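Long-range contacts in octaprenyl Pyrophosphate Synthase (PDB 3TC1), which probably makes octaprenyl diphosphate by adding isopentenyl diphosphate units to an allylic diphosphate, with magnesium as the metal: residues S35-L44 and L60-Q70; L122-A130 and F166-L177. All coordinates share one frame; numbering follows the deposited sequence.

Contact 1: residues S35-L44 and L60-Q70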
loop_
_atom_site.group_PDB
_atom_site.type_symbol
_atom_site.label_atom_id
_atom_site.label_comp_id
_atom_site.label_asym_id
_atom_site.label_seq_id
_atom_site.Cartn_x
_atom_site.Cartn_y
_atom_site.Cartn_z
ATOM N N SER B 35 -7.500 7.230 17.285
ATOM C CA SER B 35 -6.063 7.079 17.368
ATOM C C SER B 35 -5.564 8.063 18.402
ATOM O O SER B 35 -6.176 9.105 18.625
ATOM C CB SER B 35 -5.416 7.380 16.017
ATOM O OG SER B 35 -4.042 7.685 16.176
ATOM N N LYS B 36 -4.457 7.717 19.038
ATOM C CA LYS B 36 -3.853 8.581 20.039
ATOM C C LYS B 36 -3.292 9.794 19.295
ATOM O O LYS B 36 -3.198 10.897 19.840
ATOM C CB LYS B 36 -2.734 7.818 20.760
ATOM C CG LYS B 36 -2.028 8.598 21.848
ATOM C CD LYS B 36 -1.006 9.569 21.290
ATOM C CE LYS B 36 -0.302 10.276 22.426
ATOM N NZ LYS B 36 0.088 9.300 23.485
ATOM N N MET B 37 -2.961 9.571 18.026
ATOM C CA MET B 37 -2.377 10.590 17.163
ATOM C C MET B 37 -1.104 11.156 17.776
ATOM O O MET B 37 -0.888 12.370 17.807
ATOM C CB MET B 37 -3.378 11.710 16.879
ATOM C CG MET B 37 -4.396 11.342 15.816
ATOM S SD MET B 37 -5.390 12.741 15.283
ATOM C CE MET B 37 -6.576 12.776 16.563
ATOM N N LEU B 38 -0.262 10.255 18.263
ATOM C CA LEU B 38 1.004 10.631 18.868
ATOM C C LEU B 38 1.844 11.473 17.910
ATOM O O LEU B 38 2.459 12.466 18.310
ATOM C CB LEU B 38 1.780 9.375 19.263
ATOM C CG LEU B 38 3.233 9.600 19.671
ATOM C CD1 LEU B 38 3.299 10.601 20.814
ATOM C CD2 LEU B 38 3.858 8.279 20.070
ATOM N N ARG B 39 1.860 11.076 16.643
ATOM C CA ARG B 39 2.651 11.791 15.658
ATOM C C ARG B 39 2.170 13.207 15.412
ATOM O O ARG B 39 2.993 14.090 15.265
ATOM C CB ARG B 39 2.781 10.956 14.374
ATOM C CG ARG B 39 3.565 9.664 14.653
ATOM C CD ARG B 39 3.416 8.580 13.606
ATOM N NE ARG B 39 4.034 7.322 14.039
ATOM C CZ ARG B 39 3.539 6.514 14.976
ATOM N NH1 ARG B 39 4.184 5.402 15.300
ATOM N NH2 ARG B 39 2.383 6.789 15.565
ATOM N N SER B 40 0.862 13.442 15.425
ATOM C CA SER B 40 0.340 14.791 15.244
ATOM C C SER B 40 0.704 15.666 16.450
ATOM O O SER B 40 1.030 16.844 16.294
ATOM C CB SER B 40 -1.181 14.764 15.074
ATOM O OG SER B 40 -1.537 14.203 13.822
ATOM N N LYS B 41 0.656 15.086 17.647
ATOM C CA LYS B 41 0.975 15.831 18.867
ATOM C C LYS B 41 2.419 16.309 18.820
ATOM O O LYS B 41 2.726 17.446 19.183
ATOM C CB LYS B 41 0.763 14.959 20.111
ATOM C CG LYS B 41 -0.686 14.583 20.398
ATOM C CD LYS B 41 -0.753 13.636 21.589
ATOM C CE LYS B 41 -2.179 13.294 21.978
ATOM N NZ LYS B 41 -2.206 12.412 23.188
ATOM N N LEU B 42 3.305 15.430 18.371
ATOM C CA LEU B 42 4.716 15.768 18.252
ATOM C C LEU B 42 4.935 16.873 17.225
ATOM O O LEU B 42 5.671 17.830 17.476
ATOM C CB LEU B 42 5.515 14.532 17.847
ATOM C CG LEU B 42 5.684 13.491 18.950
ATOM C CD1 LEU B 42 6.332 12.235 18.394
ATOM C CD2 LEU B 42 6.532 14.093 20.061
ATOM N N MET B 43 4.295 16.733 16.067
ATOM C CA MET B 43 4.415 17.706 14.989
ATOM C C MET B 43 3.755 19.042 15.315
ATOM O O MET B 43 4.321 20.098 15.041
ATOM C CB MET B 43 3.802 17.138 13.704
ATOM C CG MET B 43 4.498 15.885 13.190
ATOM S SD MET B 43 3.490 15.014 11.978
ATOM C CE MET B 43 3.905 15.927 10.510
ATOM N N LEU B 44 2.556 18.998 15.892
ATOM C CA LEU B 44 1.839 20.224 16.236
ATOM C C LEU B 44 2.631 21.080 17.219
ATOM O O LEU B 44 2.454 22.296 17.269
ATOM C CB LEU B 44 0.473 19.893 16.845
ATOM C CG LEU B 44 -0.601 19.311 15.923
ATOM C CD1 LEU B 44 -1.772 18.821 16.752
ATOM C CD2 LEU B 44 -1.052 20.363 14.934
ATOM N N LEU B 60 -1.784 21.250 9.283
ATOM C CA LEU B 60 -2.799 20.280 9.655
ATOM C C LEU B 60 -2.899 19.234 8.542
ATOM O O LEU B 60 -3.122 18.051 8.810
ATOM C CB LEU B 60 -4.142 20.979 9.870
ATOM C CG LEU B 60 -4.113 21.992 11.022
ATOM C CD1 LEU B 60 -5.456 22.697 11.131
ATOM C CD2 LEU B 60 -3.770 21.286 12.321
ATOM N N ASN B 61 -2.723 19.670 7.294
ATOM C CA ASN B 61 -2.769 18.742 6.167
ATOM C C ASN B 61 -1.619 17.755 6.276
ATOM O O ASN B 61 -1.781 16.568 5.993
ATOM C CB ASN B 61 -2.667 19.477 4.824
ATOM C CG ASN B 61 -3.963 20.141 4.425
ATOM O OD1 ASN B 61 -5.006 19.887 5.017
ATOM N ND2 ASN B 61 -3.907 20.993 3.401
ATOM N N LEU B 62 -0.453 18.251 6.676
ATOM C CA LEU B 62 0.717 17.397 6.825
ATOM C C LEU B 62 0.485 16.348 7.906
ATOM O O LEU B 62 0.868 15.181 7.750
ATOM C CB LEU B 62 1.954 18.231 7.177
ATOM C CG LEU B 62 3.269 17.442 7.262
ATOM C CD1 LEU B 62 3.554 16.786 5.923
ATOM C CD2 LEU B 62 4.422 18.377 7.630
ATOM N N CYS B 63 -0.125 16.770 9.012
ATOM C CA CYS B 63 -0.421 15.859 10.116
ATOM C C CYS B 63 -1.428 14.810 9.650
ATOM O O CYS B 63 -1.360 13.648 10.041
ATOM C CB CYS B 63 -1.001 16.626 11.308
ATOM S SG CYS B 63 0.178 17.688 12.182
ATOM N N THR B 64 -2.363 15.230 8.808
ATOM C CA THR B 64 -3.374 14.320 8.296
ATOM C C THR B 64 -2.706 13.243 7.444
ATOM O O THR B 64 -3.025 12.061 7.565
ATOM C CB THR B 64 -4.425 15.085 7.469
ATOM O OG1 THR B 64 -5.028 16.089 8.295
ATOM C CG2 THR B 64 -5.511 14.138 6.971
ATOM N N ILE B 65 -1.775 13.660 6.591
ATOM C CA ILE B 65 -1.027 12.747 5.733
ATOM C C ILE B 65 -0.273 11.733 6.598
ATOM O O ILE B 65 -0.307 10.530 6.338
ATOM C CB ILE B 65 -0.006 13.528 4.860
ATOM C CG1 ILE B 65 -0.748 14.329 3.788
ATOM C CG2 ILE B 65 1.007 12.573 4.230
ATOM C CD1 ILE B 65 0.139 15.331 3.053
ATOM N N VAL B 66 0.403 12.224 7.631
ATOM C CA VAL B 66 1.152 11.343 8.519
ATOM C C VAL B 66 0.263 10.337 9.261
ATOM O O VAL B 66 0.619 9.164 9.383
ATOM C CB VAL B 66 1.976 12.162 9.538
ATOM C CG1 VAL B 66 2.503 11.258 10.650
ATOM C CG2 VAL B 66 3.153 12.835 8.821
ATOM N N GLU B 67 -0.887 10.782 9.755
ATOM C CA GLU B 67 -1.781 9.873 10.472
ATOM C C GLU B 67 -2.391 8.826 9.529
ATOM O O GLU B 67 -2.625 7.683 9.925
ATOM C CB GLU B 67 -2.903 10.653 11.169
ATOM C CG GLU B 67 -2.442 11.618 12.279
ATOM C CD GLU B 67 -1.668 10.934 13.411
ATOM O OE1 GLU B 67 -1.665 9.688 13.490
ATOM O OE2 GLU B 67 -1.064 11.654 14.237
ATOM N N MET B 68 -2.651 9.212 8.282
ATOM C CA MET B 68 -3.227 8.267 7.329
ATOM C C MET B 68 -2.212 7.205 6.942
ATOM O O MET B 68 -2.564 6.042 6.737
ATOM C CB MET B 68 -3.762 9.005 6.099
ATOM C CG MET B 68 -5.045 9.747 6.421
ATOM S SD MET B 68 -5.837 10.520 5.025
ATOM C CE MET B 68 -6.472 9.094 4.155
ATOM N N ILE B 69 -0.947 7.606 6.857
ATOM C CA ILE B 69 0.130 6.676 6.544
ATOM C C ILE B 69 0.241 5.689 7.707
ATOM O O ILE B 69 0.348 4.477 7.506
ATOM C CB ILE B 69 1.477 7.425 6.380
ATOM C CG1 ILE B 69 1.488 8.172 5.043
ATOM C CG2 ILE B 69 2.645 6.453 6.469
ATOM C CD1 ILE B 69 2.641 9.144 4.901
ATOM N N GLN B 70 0.222 6.220 8.924
ATOM C CA GLN B 70 0.309 5.383 10.116
ATOM C C GLN B 70 -0.848 4.375 10.119
ATOM O O GLN B 70 -0.646 3.193 10.381
ATOM C CB GLN B 70 0.252 6.251 11.384
ATOM C CG GLN B 70 0.241 5.464 12.696
ATOM C CD GLN B 70 1.493 4.625 12.891
ATOM O OE1 GLN B 70 2.470 4.771 12.161
ATOM N NE2 GLN B 70 1.471 3.743 13.891
HETATM O O HOH W 1 0.340 8.833 15.469
#
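Glu67 OE2 is gripped twice by Ser40: Ser40 OG lies 2.6 Å from Glu67 OE2, and Ser40 N lies 2.9 Å from Glu67 OE2. The bond from OG comes to the anti lone pair of OE2, while the N-H arrives nearly head-on to the C-O bond and is bent, with an N-H...O angle of 132°. The contact lies in the all-helical isoprenoid synthase fold and sets the short helix 38-44 against residues 60-70 of helix 53-80, roughly antiparallel (153° between the segment directions). Glu67 bends at chi2, which folds its carboxylate back over Met37, the N-cap residue, and against the start of helix 38-44. The amide groups and dipole at that helix end would be expected to stabilise a negative charge there. The second carboxylate oxygen is tied in through water 1, which donates to Glu67 OE1 and accepts from Arg39 N and from Arg39 NH2 (2.9 Å). This water lies in the guanidinium plane, at its edge, whereas Gln70 covers one face: its amide is stacked 14° from parallel, with CD 3.4 Å above the centre of the Arg39 guanidinium. Phe166 of helix 152-177 also touches both side chains. Below this polar layer the interface turns apolar. Val66 divides its branches, CG1 going to Arg39 CB (3.7 Å) and CG2 to the methyl CE of Met43. That methyl, swung aside by the bend at chi3, also meets Leu62 CG at 3.6 Å. Cys63 SG touches both Met43 CB and Leu44 CD2, and at the far end Leu44 and Leu60 cross at about a right angle, CD2 to CD2 at 3.9 Å.

Contact 2: residues L122-A130 and F166-L177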
loop_
_atom_site.group_PDB
_atom_site.type_symbol
_atom_site.label_atom_id
_atom_site.label_comp_id
_atom_site.label_asym_id
_atom_site.label_seq_id
_atom_site.Cartn_x
_atom_site.Cartn_y
_atom_site.Cartn_z
ATOM N N LEU B 122 10.838 18.271 -1.149
ATOM C CA LEU B 122 11.595 17.950 0.059
ATOM C C LEU B 122 10.780 17.140 1.050
ATOM O O LEU B 122 11.239 16.118 1.560
ATOM C CB LEU B 122 12.094 19.222 0.748
ATOM C CG LEU B 122 13.425 19.805 0.272
ATOM C CD1 LEU B 122 13.780 21.015 1.126
ATOM C CD2 LEU B 122 14.512 18.743 0.373
ATOM N N ILE B 123 9.574 17.611 1.334
ATOM C CA ILE B 123 8.698 16.921 2.265
ATOM C C ILE B 123 8.177 15.629 1.638
ATOM O O ILE B 123 8.153 14.585 2.290
ATOM C CB ILE B 123 7.520 17.842 2.680
ATOM C CG1 ILE B 123 8.052 18.977 3.565
ATOM C CG2 ILE B 123 6.443 17.041 3.404
ATOM C CD1 ILE B 123 7.057 20.096 3.811
ATOM N N ALA B 124 7.776 15.691 0.371
ATOM C CA ALA B 124 7.261 14.508 -0.315
ATOM C C ALA B 124 8.280 13.372 -0.307
ATOM O O ALA B 124 7.919 12.213 -0.127
ATOM C CB ALA B 124 6.876 14.851 -1.752
ATOM N N GLN B 125 9.551 13.703 -0.506
ATOM C CA GLN B 125 10.591 12.682 -0.516
ATOM C C GLN B 125 10.899 12.144 0.876
ATOM O O GLN B 125 11.137 10.954 1.039
ATOM C CB GLN B 125 11.870 13.223 -1.153
ATOM C CG GLN B 125 11.745 13.465 -2.646
ATOM C CD GLN B 125 13.084 13.684 -3.318
ATOM O OE1 GLN B 125 13.149 13.964 -4.513
ATOM N NE2 GLN B 125 14.160 13.552 -2.555
ATOM N N ALA B 126 10.898 13.018 1.878
ATOM C CA ALA B 126 11.180 12.580 3.241
ATOM C C ALA B 126 10.132 11.576 3.703
ATOM O O ALA B 126 10.464 10.511 4.228
ATOM C CB ALA B 126 11.219 13.777 4.185
ATOM N N LEU B 127 8.862 11.895 3.496
ATOM C CA LEU B 127 7.815 10.980 3.924
ATOM C C LEU B 127 7.674 9.741 3.044
ATOM O O LEU B 127 7.471 8.643 3.564
ATOM C CB LEU B 127 6.470 11.704 4.028
ATOM C CG LEU B 127 6.326 12.674 5.207
ATOM C CD1 LEU B 127 4.920 13.231 5.217
ATOM C CD2 LEU B 127 6.615 11.957 6.521
ATOM N N SER B 128 7.779 9.892 1.723
ATOM C CA SER B 128 7.642 8.711 0.871
ATOM C C SER B 128 8.806 7.755 1.132
ATOM O O SER B 128 8.648 6.536 1.070
ATOM C CB SER B 128 7.549 9.091 -0.622
ATOM O OG SER B 128 8.731 9.688 -1.120
ATOM N N ASN B 129 9.968 8.302 1.465
ATOM C CA ASN B 129 11.119 7.457 1.757
ATOM C C ASN B 129 10.894 6.733 3.082
ATOM O O ASN B 129 11.348 5.600 3.266
ATOM C CB ASN B 129 12.400 8.288 1.844
ATOM C CG ASN B 129 13.613 7.447 2.213
ATOM O OD1 ASN B 129 14.040 6.577 1.451
ATOM N ND2 ASN B 129 14.166 7.698 3.395
ATOM N N ALA B 130 10.192 7.390 4.001
ATOM C CA ALA B 130 9.900 6.803 5.304
ATOM C C ALA B 130 8.938 5.634 5.120
ATOM O O ALA B 130 9.030 4.631 5.824
ATOM C CB ALA B 130 9.289 7.853 6.240
ATOM N N PHE B 166 10.211 6.944 10.758
ATOM C CA PHE B 166 8.965 7.580 10.357
ATOM C C PHE B 166 8.698 8.800 11.246
ATOM O O PHE B 166 8.317 9.868 10.755
ATOM C CB PHE B 166 7.818 6.567 10.440
ATOM C CG PHE B 166 6.475 7.126 10.067
ATOM C CD1 PHE B 166 6.350 8.088 9.068
ATOM C CD2 PHE B 166 5.324 6.659 10.691
ATOM C CE1 PHE B 166 5.092 8.575 8.697
ATOM C CE2 PHE B 166 4.065 7.137 10.327
ATOM C CZ PHE B 166 3.952 8.099 9.327
ATOM N N ILE B 167 8.900 8.654 12.553
ATOM C CA ILE B 167 8.692 9.785 13.458
ATOM C C ILE B 167 9.735 10.851 13.115
ATOM O O ILE B 167 9.433 12.047 13.065
ATOM C CB ILE B 167 8.823 9.354 14.941
ATOM C CG1 ILE B 167 7.707 8.365 15.282
ATOM C CG2 ILE B 167 8.731 10.577 15.861
ATOM C CD1 ILE B 167 7.802 7.759 16.677
ATOM N N GLU B 168 10.961 10.410 12.869
ATOM C CA GLU B 168 12.033 11.325 12.489
ATOM C C GLU B 168 11.611 12.104 11.245
ATOM O O GLU B 168 11.729 13.332 11.198
ATOM C CB GLU B 168 13.309 10.546 12.172
ATOM C CG GLU B 168 14.393 11.391 11.511
ATOM C CD GLU B 168 15.584 10.571 11.055
ATOM O OE1 GLU B 168 15.372 9.509 10.438
ATOM O OE2 GLU B 168 16.731 10.993 11.302
ATOM N N ALA B 169 11.121 11.378 10.239
ATOM C CA ALA B 169 10.694 11.988 8.980
ATOM C C ALA B 169 9.496 12.908 9.147
ATOM O O ALA B 169 9.372 13.917 8.446
ATOM C CB ALA B 169 10.375 10.901 7.954
ATOM N N SER B 170 8.599 12.558 10.060
ATOM C CA SER B 170 7.417 13.379 10.289
ATOM C C SER B 170 7.788 14.723 10.913
ATOM O O SER B 170 7.250 15.763 10.531
ATOM C CB SER B 170 6.425 12.647 11.196
ATOM O OG SER B 170 5.954 11.467 10.574
ATOM N N LEU B 171 8.707 14.699 11.873
ATOM C CA LEU B 171 9.137 15.929 12.532
ATOM C C LEU B 171 10.002 16.788 11.618
ATOM O O LEU B 171 9.914 18.015 11.641
ATOM C CB LEU B 171 9.891 15.597 13.820
ATOM C CG LEU B 171 8.973 15.431 15.036
ATOM C CD1 LEU B 171 9.682 14.683 16.143
ATOM C CD2 LEU B 171 8.526 16.806 15.511
ATOM N N LYS B 172 10.842 16.135 10.823
ATOM C CA LYS B 172 11.717 16.834 9.892
ATOM C C LYS B 172 10.847 17.548 8.863
ATOM O O LYS B 172 11.122 18.687 8.484
ATOM C CB LYS B 172 12.646 15.831 9.203
ATOM C CG LYS B 172 13.671 16.445 8.264
ATOM C CD LYS B 172 14.489 15.360 7.563
ATOM C CE LYS B 172 15.473 15.950 6.563
ATOM N NZ LYS B 172 16.278 14.892 5.885
ATOM N N SER B 173 9.783 16.880 8.429
ATOM C CA SER B 173 8.873 17.455 7.450
ATOM C C SER B 173 8.128 18.675 7.990
ATOM O O SER B 173 7.918 19.642 7.261
ATOM C CB SER B 173 7.867 16.405 6.976
ATOM O OG SER B 173 8.527 15.371 6.264
ATOM N N MET B 174 7.725 18.639 9.258
ATOM C CA MET B 174 7.014 19.780 9.829
ATOM C C MET B 174 7.979 20.952 9.995
ATOM O O MET B 174 7.616 22.114 9.767
ATOM C CB MET B 174 6.392 19.416 11.179
ATOM C CG MET B 174 5.561 20.545 11.796
ATOM S SD MET B 174 4.150 21.067 10.787
ATOM C CE MET B 174 2.946 19.887 11.281
ATOM N N ALA B 175 9.211 20.644 10.383
ATOM C CA ALA B 175 10.226 21.670 10.560
ATOM C C ALA B 175 10.467 22.369 9.220
ATOM O O ALA B 175 10.585 23.596 9.161
ATOM C CB ALA B 175 11.522 21.045 11.077
ATOM N N ILE B 176 10.544 21.578 8.151
ATOM C CA ILE B 176 10.751 22.108 6.808
ATOM C C ILE B 176 9.593 23.043 6.451
ATOM O O ILE B 176 9.808 24.175 6.021
ATOM C CB ILE B 176 10.809 20.966 5.757
ATOM C CG1 ILE B 176 12.078 20.130 5.961
ATOM C CG2 ILE B 176 10.764 21.543 4.345
ATOM C CD1 ILE B 176 12.147 18.876 5.088
ATOM N N LEU B 177 8.369 22.553 6.637
ATOM C CA LEU B 177 7.165 23.320 6.345
ATOM C C LEU B 177 7.129 24.639 7.114
ATOM O O LEU B 177 6.768 25.677 6.560
ATOM C CB LEU B 177 5.917 22.500 6.698
ATOM C CG LEU B 177 4.568 23.163 6.409
ATOM C CD1 LEU B 177 4.382 23.281 4.901
ATOM C CD2 LEU B 177 3.438 22.344 7.023
#
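Leu127 enters the opposite helix as a knob into a hole formed by Phe166, Ala169, Ser170 and Ser173. Segments 122-130 and 166-177, from helices 121-144 and 152-177, form an antiparallel pair of the isoprenoid synthase fold; the segment axes approach to 8.9 Å, with directions 171° apart. With CG of Leu127 anti to its own carbonyl carbon (chi1 -72°), the isobutyl group leans across to the partner helix; its CD2 meets the edge of the Phe166 ring, close to the ring plane, 4.3 Å from CE1, while Leu127 CG lies 3.6 Å from Ser173 OG. That hydroxyl sits among carbon atoms, for Ala126 CB touches it as well, yet it is satisfied within its own helix by donating to Ala169 O at 2.8 Å. Small residues let the backbones draw close: Ala130 CB and Ala169 CB stand 3.7 Å apart, and Ala169 CB is also against Ala126 O. Towards the other end branched side chains take over. Ile123 and Ile176 lie alongside one another, pointing in opposing directions, CG1 of the first 3.8 Å from CG2 of the second. The outward side of helix 121-144 faces the dimer partner, where Ser128 OG is hydrogen-bonded to Ser117 OG of the second subunit. Leu116 of helix 92-116 packs on Ile123 and Leu127. Near this end of the pair, Ile123 reaches with CD1 over the backbone of the partner helix, 3.6 Å from Ser173 O and 3.9 Å from Leu177 CB.

Contacts 1 and 2, with centres about 12 Å apart, follow one another in sequence and share a helical core in which helix 152-177 lies against both helices of contact 1. The Met43 methyl CE packs 3.3 Å from Ser170 O, and Val66 CG1 is 3.5 Å from Ser170 OG. Phe166, part of contact 2, also touches the polar end of contact 1: its CE2 lies 3.4 Å from Gln70 OE1, beside the stack on Arg39. The Gln70 side chain is about 11 Å from a bound magnesium ion, so contact 1 lies near the metal region without touching it. Contact 2 borders the second subunit, through Ser128 of helix 121-144.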